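Local structure of F5/8 type C domain protein (Bacteroides ovatus, 4ZRX) at residues Tyr367-Tyr378 with Val441-Val452. The protein is a putative alpha-L-fucosidase, probably hydrolysing terminal fucose from glycans, with an F5/8 type C domain that may bind sugar. Sequence-based numbering, arbitrary orientation.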
ATOM      1  N   TYR A 367       9.924  29.701  -4.861  1.00 23.05           N
ATOM      2  CA  TYR A 367       9.518  29.067  -6.094  1.00 23.43           C
ATOM      3  C   TYR A 367      10.700  29.136  -7.068  1.00 24.67           C
ATOM      4  O   TYR A 367      11.338  30.204  -7.243  1.00 26.90           O
ATOM      5  CB  TYR A 367       8.283  29.769  -6.624  1.00 24.12           C
ATOM      6  CG  TYR A 367       7.490  29.118  -7.734  1.00 25.01           C
ATOM      7  CD1 TYR A 367       7.829  29.317  -9.088  1.00 26.51           C
ATOM      8  CD2 TYR A 367       6.345  28.388  -7.459  1.00 24.81           C
ATOM      9  CE1 TYR A 367       7.026  28.792 -10.130  1.00 26.58           C
ATOM     10  CE2 TYR A 367       5.554  27.854  -8.483  1.00 25.24           C
ATOM     11  CZ  TYR A 367       5.906  28.050  -9.803  1.00 25.38           C
ATOM     12  OH  TYR A 367       5.123  27.590 -10.794  1.00 26.16           O
ATOM     13  N   TRP A 368      11.000  28.020  -7.700  1.00 22.37           N
ATOM     14  CA  TRP A 368      12.212  27.873  -8.493  1.00 22.81           C
ATOM     15  C   TRP A 368      11.873  27.434  -9.898  1.00 22.94           C
ATOM     16  O   TRP A 368      11.290  26.357 -10.076  1.00 21.51           O
ATOM     17  CB  TRP A 368      13.146  26.896  -7.790  1.00 22.42           C
ATOM     18  CG  TRP A 368      14.363  26.601  -8.563  1.00 23.95           C
ATOM     19  CD1 TRP A 368      15.070  27.460  -9.398  1.00 25.86           C
ATOM     20  CD2 TRP A 368      15.064  25.392  -8.551  1.00 24.34           C
ATOM     21  NE1 TRP A 368      16.156  26.811  -9.904  1.00 26.28           N
ATOM     22  CE2 TRP A 368      16.180  25.544  -9.400  1.00 25.45           C
ATOM     23  CE3 TRP A 368      14.885  24.185  -7.874  1.00 24.07           C
ATOM     24  CZ2 TRP A 368      17.080  24.502  -9.638  1.00 25.80           C
ATOM     25  CZ3 TRP A 368      15.785  23.150  -8.106  1.00 25.32           C
ATOM     26  CH2 TRP A 368      16.882  23.344  -8.960  1.00 25.02           C
ATOM     27  N   SER A 369      12.162  28.300 -10.874  1.00 22.31           N
ATOM     28  CA  SER A 369      11.942  27.986 -12.259  1.00 23.38           C
ATOM     29  C   SER A 369      13.287  27.650 -12.907  1.00 22.86           C
ATOM     30  O   SER A 369      14.207  28.487 -12.869  1.00 23.86           O
ATOM     31  CB  SER A 369      11.341  29.172 -12.969  1.00 24.60           C
ATOM     32  OG  SER A 369      10.160  29.590 -12.342  1.00 26.36           O
ATOM     33  N   THR A 370      13.404  26.508 -13.555  1.00 21.70           N
ATOM     34  CA  THR A 370      14.689  26.099 -14.106  1.00 22.76           C
ATOM     35  C   THR A 370      14.582  25.213 -15.295  1.00 23.17           C
ATOM     36  O   THR A 370      13.644  24.474 -15.443  1.00 22.90           O
ATOM     37  CB  THR A 370      15.582  25.384 -13.002  1.00 24.06           C
ATOM     38  OG1 THR A 370      16.932  25.237 -13.466  1.00 25.52           O
ATOM     39  CG2 THR A 370      15.048  24.064 -12.623  1.00 24.08           C
ATOM     40  N   THR A 371      15.621  25.209 -16.116  1.00 23.47           N
ATOM     41  CA  THR A 371      15.747  24.223 -17.166  1.00 24.09           C
ATOM     42  C   THR A 371      16.834  23.249 -16.793  1.00 23.80           C
ATOM     43  O   THR A 371      17.388  23.313 -15.691  1.00 23.28           O
ATOM     44  CB  THR A 371      16.109  24.893 -18.511  1.00 25.90           C
ATOM     45  OG1 THR A 371      17.340  25.615 -18.360  1.00 26.88           O
ATOM     46  CG2 THR A 371      15.017  25.862 -18.895  1.00 27.53           C
ATOM     47  N   SER A 372      17.090  22.297 -17.687  1.00 24.98           N
ATOM     48  CA  SER A 372      17.994  21.200 -17.388  1.00 26.13           C
ATOM     49  C   SER A 372      19.377  21.724 -17.034  1.00 26.35           C
ATOM     50  O   SER A 372      19.919  22.603 -17.701  1.00 26.61           O
ATOM     51  CB  SER A 372      18.069  20.237 -18.605  1.00 27.75           C
ATOM     52  OG  SER A 372      16.800  19.661 -18.878  1.00 29.36           O
ATOM     53  N   GLY A 373      19.965  21.155 -15.991  1.00 25.78           N
ATOM     54  CA  GLY A 373      21.261  21.567 -15.468  1.00 25.67           C
ATOM     55  C   GLY A 373      21.191  22.605 -14.345  1.00 25.02           C
ATOM     56  O   GLY A 373      22.204  22.958 -13.703  1.00 25.78           O
ATOM     57  N   GLY A 374      20.010  23.167 -14.099  1.00 23.70           N
ATOM     58  CA  GLY A 374      19.902  24.191 -13.094  1.00 23.73           C
ATOM     59  C   GLY A 374      20.003  23.684 -11.693  1.00 23.79           C
ATOM     60  O   GLY A 374      19.697  22.518 -11.444  1.00 22.16           O
ATOM     61  N   GLU A 375      20.456  24.559 -10.795  1.00 23.58           N
ATOM     62  CA  GLU A 375      20.726  24.208  -9.398  1.00 24.57           C
ATOM     63  C   GLU A 375      20.123  25.284  -8.519  1.00 24.69           C
ATOM     64  O   GLU A 375      20.146  26.479  -8.912  1.00 25.87           O
ATOM     65  CB  GLU A 375      22.220  24.214  -9.089  1.00 27.72           C
ATOM     66  CG  GLU A 375      22.978  23.108  -9.572  1.00 30.54           C
ATOM     67  CD  GLU A 375      24.485  23.298  -9.410  1.00 31.88           C
ATOM     68  OE1 GLU A 375      24.956  24.408  -9.173  1.00 33.88           O
ATOM     69  OE2 GLU A 375      25.178  22.289  -9.507  1.00 36.69           O
ATOM     70  N   ALA A 376      19.707  24.904  -7.320  1.00 22.33           N
ATOM     71  CA  ALA A 376      19.234  25.806  -6.302  1.00 22.81           C
ATOM     72  C   ALA A 376      19.787  25.318  -4.987  1.00 22.16           C
ATOM     73  O   ALA A 376      19.829  24.127  -4.729  1.00 21.65           O
ATOM     74  CB  ALA A 376      17.735  25.862  -6.290  1.00 23.42           C
ATOM     75  N   VAL A 377      20.240  26.258  -4.146  1.00 22.06           N
ATOM     76  CA  VAL A 377      20.752  25.955  -2.832  1.00 22.38           C
ATOM     77  C   VAL A 377      19.760  26.441  -1.777  1.00 22.53           C
ATOM     78  O   VAL A 377      19.198  27.561  -1.891  1.00 22.92           O
ATOM     79  CB  VAL A 377      22.179  26.614  -2.667  1.00 24.16           C
ATOM     80  CG1 VAL A 377      22.690  26.545  -1.252  1.00 25.13           C
ATOM     81  CG2 VAL A 377      23.213  26.007  -3.621  1.00 25.36           C
ATOM     82  N   TYR A 378      19.588  25.660  -0.725  1.00 21.13           N
ATOM     83  CA  TYR A 378      18.745  25.947   0.398  1.00 21.57           C
ATOM     84  C   TYR A 378      19.546  25.863   1.686  1.00 22.09           C
ATOM     85  O   TYR A 378      20.216  24.882   1.967  1.00 22.97           O
ATOM     86  CB  TYR A 378      17.573  24.966   0.469  1.00 21.56           C
ATOM     87  CG  TYR A 378      16.696  24.985  -0.767  1.00 21.17           C
ATOM     88  CD1 TYR A 378      17.008  24.245  -1.886  1.00 20.48           C
ATOM     89  CD2 TYR A 378      15.523  25.700  -0.789  1.00 21.26           C
ATOM     90  CE1 TYR A 378      16.234  24.293  -2.988  1.00 21.51           C
ATOM     91  CE2 TYR A 378      14.732  25.743  -1.905  1.00 21.43           C
ATOM     92  CZ  TYR A 378      15.047  25.051  -2.997  1.00 21.72           C
ATOM     93  OH  TYR A 378      14.256  25.101  -4.151  1.00 22.42           O
ATOM     94  N   VAL A 441      19.806  21.211  -4.909  1.00 20.01           N
ATOM     95  CA  VAL A 441      19.025  20.384  -5.801  1.00 19.00           C
ATOM     96  C   VAL A 441      19.386  20.807  -7.201  1.00 18.71           C
ATOM     97  O   VAL A 441      19.523  21.993  -7.506  1.00 18.84           O
ATOM     98  CB  VAL A 441      17.511  20.607  -5.593  1.00 18.45           C
ATOM     99  CG1 VAL A 441      16.686  19.740  -6.562  1.00 18.99           C
ATOM    100  CG2 VAL A 441      17.159  20.331  -4.141  1.00 18.67           C
ATOM    101  N   ARG A 442      19.643  19.809  -8.024  1.00 17.94           N
ATOM    102  CA  ARG A 442      19.955  19.996  -9.422  1.00 19.14           C
ATOM    103  C   ARG A 442      18.915  19.304 -10.286  1.00 19.12           C
ATOM    104  O   ARG A 442      18.697  18.108 -10.121  1.00 18.32           O
ATOM    105  CB  ARG A 442      21.343  19.413  -9.726  1.00 21.10           C
ATOM    106  CG  ARG A 442      21.823  19.762 -11.124  1.00 23.08           C
ATOM    107  CD  ARG A 442      23.259  19.237 -11.374  1.00 25.49           C
ATOM    108  NE  ARG A 442      24.146  19.788 -10.340  1.00 28.18           N
ATOM    109  CZ  ARG A 442      24.668  19.133  -9.289  1.00 27.59           C
ATOM    110  NH1 ARG A 442      24.525  17.836  -9.088  1.00 27.54           N
ATOM    111  NH2 ARG A 442      25.345  19.855  -8.406  1.00 30.20           N
ATOM    112  N   ILE A 443      18.262  20.030 -11.160  1.00 19.37           N
ATOM    113  CA  ILE A 443      17.353  19.415 -12.132  1.00 20.22           C
ATOM    114  C   ILE A 443      18.184  19.055 -13.327  1.00 20.52           C
ATOM    115  O   ILE A 443      18.609  19.913 -14.120  1.00 21.77           O
ATOM    116  CB  ILE A 443      16.168  20.313 -12.523  1.00 20.95           C
ATOM    117  CG1 ILE A 443      15.326  20.732 -11.284  1.00 19.98           C
ATOM    118  CG2 ILE A 443      15.359  19.594 -13.595  1.00 21.89           C
ATOM    119  CD1 ILE A 443      14.902  19.609 -10.342  1.00 19.64           C
ATOM    120  N   ASP A 444      18.483  17.781 -13.432  1.00 20.95           N
ATOM    121  CA  ASP A 444      19.314  17.253 -14.532  1.00 22.42           C
ATOM    122  C   ASP A 444      18.585  17.227 -15.857  1.00 23.22           C
ATOM    123  O   ASP A 444      19.177  17.531 -16.929  1.00 24.23           O
ATOM    124  CB  ASP A 444      19.893  15.893 -14.166  1.00 23.21           C
ATOM    125  CG  ASP A 444      20.727  15.944 -12.883  1.00 24.16           C
ATOM    126  OD1 ASP A 444      21.737  16.685 -12.842  1.00 26.10           O
ATOM    127  OD2 ASP A 444      20.373  15.195 -11.950  1.00 24.02           O
ATOM    128  N   GLU A 445      17.312  16.869 -15.830  1.00 21.98           N
ATOM    129  CA  GLU A 445      16.515  16.795 -17.051  1.00 22.77           C
ATOM    130  C   GLU A 445      15.101  17.218 -16.741  1.00 20.99           C
ATOM    131  O   GLU A 445      14.570  16.795 -15.744  1.00 19.48           O
ATOM    132  CB  GLU A 445      16.464  15.365 -17.592  1.00 25.60           C
ATOM    133  CG  GLU A 445      17.784  14.786 -18.127  1.00 28.35           C
ATOM    134  CD  GLU A 445      17.603  13.318 -18.511  1.00 34.75           C
ATOM    135  OE1 GLU A 445      16.509  12.949 -19.053  1.00 36.36           O
ATOM    136  OE2 GLU A 445      18.515  12.517 -18.207  1.00 38.70           O
ATOM    137  N   CYS A 446      14.487  17.963 -17.652  1.00 20.70           N
ATOM    138  CA  CYS A 446      13.061  18.289 -17.497  1.00 21.29           C
ATOM    139  C   CYS A 446      12.461  18.622 -18.823  1.00 21.79           C
ATOM    140  O   CYS A 446      13.205  18.905 -19.803  1.00 23.38           O
ATOM    141  CB  CYS A 446      12.842  19.390 -16.504  1.00 21.06           C
ATOM    142  SG  CYS A 446      13.675  20.990 -16.910  1.00 23.78           S
ATOM    143  N   ARG A 447      11.143  18.588 -18.862  1.00 20.93           N
ATOM    144  CA  ARG A 447      10.380  19.014 -20.002  1.00 21.51           C
ATOM    145  C   ARG A 447      10.128  20.491 -19.885  1.00 22.39           C
ATOM    146  O   ARG A 447       9.636  20.960 -18.865  1.00 22.21           O
ATOM    147  CB  ARG A 447       9.061  18.242 -20.054  1.00 21.09           C
ATOM    148  CG  ARG A 447       9.325  16.727 -20.094  1.00 20.61           C
ATOM    149  CD  ARG A 447       8.019  15.924 -19.999  1.00 20.62           C
ATOM    150  NE  ARG A 447       8.324  14.507 -20.144  1.00 20.45           N
ATOM    151  CZ  ARG A 447       7.442  13.524 -20.242  1.00 19.81           C
ATOM    152  NH1 ARG A 447       6.119  13.748 -20.188  1.00 20.42           N
ATOM    153  NH2 ARG A 447       7.895  12.289 -20.371  1.00 19.89           N
ATOM    154  N   LEU A 448      10.414  21.240 -20.975  1.00 23.61           N
ATOM    155  CA  LEU A 448      10.285  22.705 -20.921  1.00 24.53           C
ATOM    156  C   LEU A 448      10.984  23.254 -19.666  1.00 24.28           C
ATOM    157  O   LEU A 448      12.092  22.835 -19.414  1.00 23.37           O
ATOM    158  CB  LEU A 448       8.853  23.150 -20.965  1.00 25.45           C
ATOM    159  CG  LEU A 448       8.023  22.766 -22.190  1.00 26.96           C
ATOM    160  CD1 LEU A 448       6.631  23.443 -22.169  1.00 27.56           C
ATOM    161  CD2 LEU A 448       8.733  23.090 -23.512  1.00 29.26           C
ATOM    162  N   THR A 449      10.383  24.222 -18.942  1.00 25.10           N
ATOM    163  CA  THR A 449      10.939  24.740 -17.705  1.00 24.70           C
ATOM    164  C   THR A 449      10.258  24.097 -16.511  1.00 24.17           C
ATOM    165  O   THR A 449       9.031  24.137 -16.431  1.00 25.70           O
ATOM    166  CB  THR A 449      10.782  26.261 -17.694  1.00 26.31           C
ATOM    167  OG1 THR A 449      11.491  26.799 -18.808  1.00 26.73           O
ATOM    168  CG2 THR A 449      11.367  26.879 -16.442  1.00 26.30           C
ATOM    169  N   ALA A 450      11.031  23.519 -15.583  1.00 22.19           N
ATOM    170  CA  ALA A 450      10.497  22.935 -14.364  1.00 21.50           C
ATOM    171  C   ALA A 450      10.195  24.002 -13.338  1.00 20.79           C
ATOM    172  O   ALA A 450      10.927  24.984 -13.269  1.00 21.26           O
ATOM    173  CB  ALA A 450      11.500  21.975 -13.756  1.00 21.20           C
ATOM    174  N   TYR A 451       9.148  23.796 -12.578  1.00 20.11           N
ATOM    175  CA  TYR A 451       8.721  24.692 -11.493  1.00 20.05           C
ATOM    176  C   TYR A 451       8.714  23.916 -10.165  1.00 19.62           C
ATOM    177  O   TYR A 451       7.828  23.099  -9.935  1.00 19.49           O
ATOM    178  CB  TYR A 451       7.335  25.239 -11.792  1.00 21.15           C
ATOM    179  CG  TYR A 451       7.293  25.992 -13.077  1.00 22.82           C
ATOM    180  CD1 TYR A 451       8.114  27.088 -13.292  1.00 24.86           C
ATOM    181  CD2 TYR A 451       6.449  25.619 -14.099  1.00 24.29           C
ATOM    182  CE1 TYR A 451       8.067  27.774 -14.515  1.00 26.38           C
ATOM    183  CE2 TYR A 451       6.416  26.285 -15.301  1.00 25.65           C
ATOM    184  CZ  TYR A 451       7.219  27.348 -15.499  1.00 26.93           C
ATOM    185  OH  TYR A 451       7.184  28.000 -16.722  1.00 29.80           O
ATOM    186  N   VAL A 452       9.749  24.082  -9.368  1.00 18.48           N
ATOM    187  CA  VAL A 452       9.860  23.442  -8.077  1.00 18.49           C
ATOM    188  C   VAL A 452       9.309  24.376  -7.036  1.00 18.88           C
ATOM    189  O   VAL A 452       9.824  25.485  -6.853  1.00 19.85           O
ATOM    190  CB  VAL A 452      11.316  23.086  -7.753  1.00 19.25           C
ATOM    191  CG1 VAL A 452      11.449  22.566  -6.361  1.00 19.75           C
ATOM    192  CG2 VAL A 452      11.836  22.066  -8.748  1.00 20.42           C
TER
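W368 wedges its indole between two beta sheets, against V441, I443 and V452, where each segment passes from one sheet to the other: 368-370 runs antiparallel to 450-452 in one, 374-378 antiparallel to 441-446 in the other. A376 CB lies over the centre of one ring face and T370 CG2 over the opposite face, displaced toward its rim. With chi1 at 176°, CG trans to N, the indole extends toward the second sheet, where W368 CH2 comes 3.3 Å from V441 O and 3.8 Å from I443 CG1; W368 CE3 is 3.7 Å from V452 CB. Beyond T370, a type II turn from T371 to G374 carries the chain over to the second sheet; T371 O accepts both G374 N and T370 OG1, the latter on a lone pair at 3.0 Å. The last two residues of the turn, G373 and G374, both face I443 and make a G1 bulge, with G373 N bonded to I443 O at 2.6 Å. S372 OG takes the backbone N-H of C446 (3.1 Å). On the outer face of the second sheet E375 and R442 run side by side: R442 NE (2.8 Å) and NH2 (2.7 Å) grip the single oxygen E375 OE2 from the side, within the guanidinium plane, although the carboxylate is turned 56° to it. R442 NH2 also pairs with E407. At the other end Y367 and Y451 lie nearly parallel but slid apart, and Y367 OH bonds to D394 and K397. The contact thus seats edge strands 368-370 and 374-378 against inner strands of the two facing sheets through an apolar interior, leaving the ion pair and the Y367-Y451 pair outside; E375 and E407 together probably offset the charge of R442 and nearby R440.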